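Long-range contact in uncharacterized protein (Anabaena variabilis, PDB 3OT2), which is of unknown function but is probably a nuclease of the PD-(D/E)XK superfamily, related to restriction endonucleases: residues 84-89 / 105-110. Sequence-based numbering, arbitrary orientation.
Sequences VFIWSR and APDWTI
Asp-107 turns its CG anti to its own carbonyl carbon (chi1 -75°), and the Arg-89 chain bends at chi3 (81°), which places NE, the start of the guanidinium, on the side of Asp-107. NH1 of Arg-89 makes a salt bridge with OD2 of Asp-107 at 2.9 Å, the two flat groups lying perpendicular. That oxygen has a second donor: the backbone N of Ile-86, 2.9 Å from OD2 of Asp-107, gives a nearly straight bond. The two donors come in from opposite faces of the carboxylate plane, while OD1 is taken by the side chain of Gln-135, so both carboxylate oxygens of this buried aspartate are satisfied. NH1 and NH2 of Arg-89 both bond to Ala-105 O, each at 2.9 Å, with that oxygen lying in the guanidinium plane. Next to this, Pro-106 lays its CA over one face of the Phe-85 ring, a CH-pi contact 3.8 Å from CA to the ring centroid. Further along, Val-84 and Trp-108 stand side by side, with CG2 of the valine 3.9 Å from CE3 of the indole. Their backbones exchange two hydrogen bonds, Val-84 N to Trp-108 O at 2.8 Å and Trp-108 N back to Val-84 O; Asp-107 N adds a weak one to that same carbonyl. Two residues, Asp-107 and Trp-108, therefore sit opposite the single Val-84, which defines a classic beta bulge where antiparallel strands 82-86 and 108-112 meet, inside the mixed sheet of what is probably a PD-(D/E)XK nuclease fold.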
# COMPACT_ATOMS: atom_id res chain seq x y z
N VAL A 84 15.31 -2.17 -12.58
CA VAL A 84 15.59 -3.11 -13.67
C VAL A 84 15.16 -2.45 -14.99
O VAL A 84 14.03 -1.97 -15.12
CB VAL A 84 14.94 -4.51 -13.47
CG1 VAL A 84 15.50 -5.52 -14.46
CG2 VAL A 84 15.13 -5.02 -12.04
N PHE A 85 16.09 -2.39 -15.95
CA PHE A 85 15.83 -1.79 -17.27
C PHE A 85 16.07 -2.80 -18.36
O PHE A 85 17.11 -3.44 -18.34
CB PHE A 85 16.77 -0.59 -17.51
CG PHE A 85 16.47 0.64 -16.70
CD1 PHE A 85 16.99 0.79 -15.42
CD2 PHE A 85 15.69 1.67 -17.22
CE1 PHE A 85 16.71 1.93 -14.67
CE2 PHE A 85 15.42 2.82 -16.47
CZ PHE A 85 15.93 2.94 -15.20
N ILE A 86 15.15 -2.89 -19.34
CA ILE A 86 15.33 -3.75 -20.52
C ILE A 86 16.50 -3.13 -21.31
O ILE A 86 16.76 -1.92 -21.17
CB ILE A 86 14.03 -3.97 -21.35
CG1 ILE A 86 13.57 -2.67 -22.08
CG2 ILE A 86 12.93 -4.59 -20.45
CD1 ILE A 86 12.34 -2.82 -23.02
N TRP A 87 17.23 -3.96 -22.09
CA TRP A 87 18.45 -3.53 -22.75
C TRP A 87 18.27 -2.30 -23.62
O TRP A 87 19.08 -1.39 -23.50
CB TRP A 87 19.06 -4.66 -23.59
CG TRP A 87 20.56 -4.69 -23.49
CD1 TRP A 87 21.45 -4.20 -24.41
CD2 TRP A 87 21.34 -5.18 -22.39
NE1 TRP A 87 22.74 -4.38 -23.95
CE2 TRP A 87 22.70 -4.98 -22.72
CE3 TRP A 87 21.03 -5.75 -21.14
CZ2 TRP A 87 23.74 -5.37 -21.86
CZ3 TRP A 87 22.07 -6.15 -20.31
CH2 TRP A 87 23.41 -5.97 -20.67
N SER A 88 17.20 -2.24 -24.45
CA SER A 88 16.93 -1.12 -25.37
C SER A 88 16.69 0.22 -24.64
O SER A 88 16.83 1.27 -25.26
CB SER A 88 15.72 -1.43 -26.25
OG SER A 88 14.54 -1.59 -25.48
N ARG A 89 16.32 0.18 -23.35
CA ARG A 89 16.03 1.39 -22.56
C ARG A 89 17.21 1.84 -21.68
O ARG A 89 17.11 2.91 -21.09
CB ARG A 89 14.77 1.17 -21.70
CG ARG A 89 13.50 1.16 -22.54
CD ARG A 89 12.26 1.07 -21.67
NE ARG A 89 11.89 2.37 -21.12
CZ ARG A 89 11.95 2.69 -19.83
NH1 ARG A 89 12.41 1.81 -18.95
NH2 ARG A 89 11.58 3.89 -19.42
N ALA A 105 11.91 6.12 -16.18
CA ALA A 105 11.40 5.21 -15.17
C ALA A 105 11.95 3.79 -15.41
O ALA A 105 12.08 3.40 -16.58
CB ALA A 105 9.88 5.21 -15.18
N PRO A 106 12.25 2.99 -14.35
CA PRO A 106 12.70 1.59 -14.60
C PRO A 106 11.60 0.76 -15.24
O PRO A 106 10.43 1.09 -15.12
CB PRO A 106 13.02 1.05 -13.19
CG PRO A 106 12.97 2.23 -12.27
CD PRO A 106 12.10 3.27 -12.91
N ASP A 107 11.95 -0.36 -15.89
CA ASP A 107 10.92 -1.26 -16.40
C ASP A 107 10.31 -2.03 -15.24
O ASP A 107 9.13 -2.38 -15.25
CB ASP A 107 11.53 -2.23 -17.43
CG ASP A 107 11.78 -1.52 -18.72
OD1 ASP A 107 10.81 -1.33 -19.49
OD2 ASP A 107 12.93 -1.03 -18.92
N TRP A 108 11.11 -2.26 -14.21
CA TRP A 108 10.72 -2.99 -13.02
C TRP A 108 11.40 -2.36 -11.81
O TRP A 108 12.63 -2.27 -11.77
CB TRP A 108 11.09 -4.48 -13.21
CG TRP A 108 10.78 -5.43 -12.08
CD1 TRP A 108 9.89 -5.25 -11.05
CD2 TRP A 108 11.29 -6.76 -11.95
NE1 TRP A 108 9.88 -6.38 -10.25
CE2 TRP A 108 10.71 -7.33 -10.80
CE3 TRP A 108 12.22 -7.54 -12.70
CZ2 TRP A 108 11.02 -8.63 -10.37
CZ3 TRP A 108 12.51 -8.83 -12.28
CH2 TRP A 108 11.93 -9.36 -11.12
N THR A 109 10.59 -1.87 -10.85
CA THR A 109 11.13 -1.25 -9.64
C THR A 109 10.89 -2.19 -8.46
O THR A 109 9.81 -2.75 -8.32
CB THR A 109 10.57 0.18 -9.39
OG1 THR A 109 11.21 0.72 -8.23
CG2 THR A 109 9.06 0.23 -9.14
N ILE A 110 11.91 -2.37 -7.62
CA ILE A 110 11.79 -3.21 -6.43
C ILE A 110 12.19 -2.39 -5.21
O ILE A 110 13.28 -1.84 -5.17
CB ILE A 110 12.60 -4.53 -6.53
CG1 ILE A 110 12.15 -5.36 -7.76
CG2 ILE A 110 12.50 -5.33 -5.23
CD1 ILE A 110 13.15 -6.29 -8.25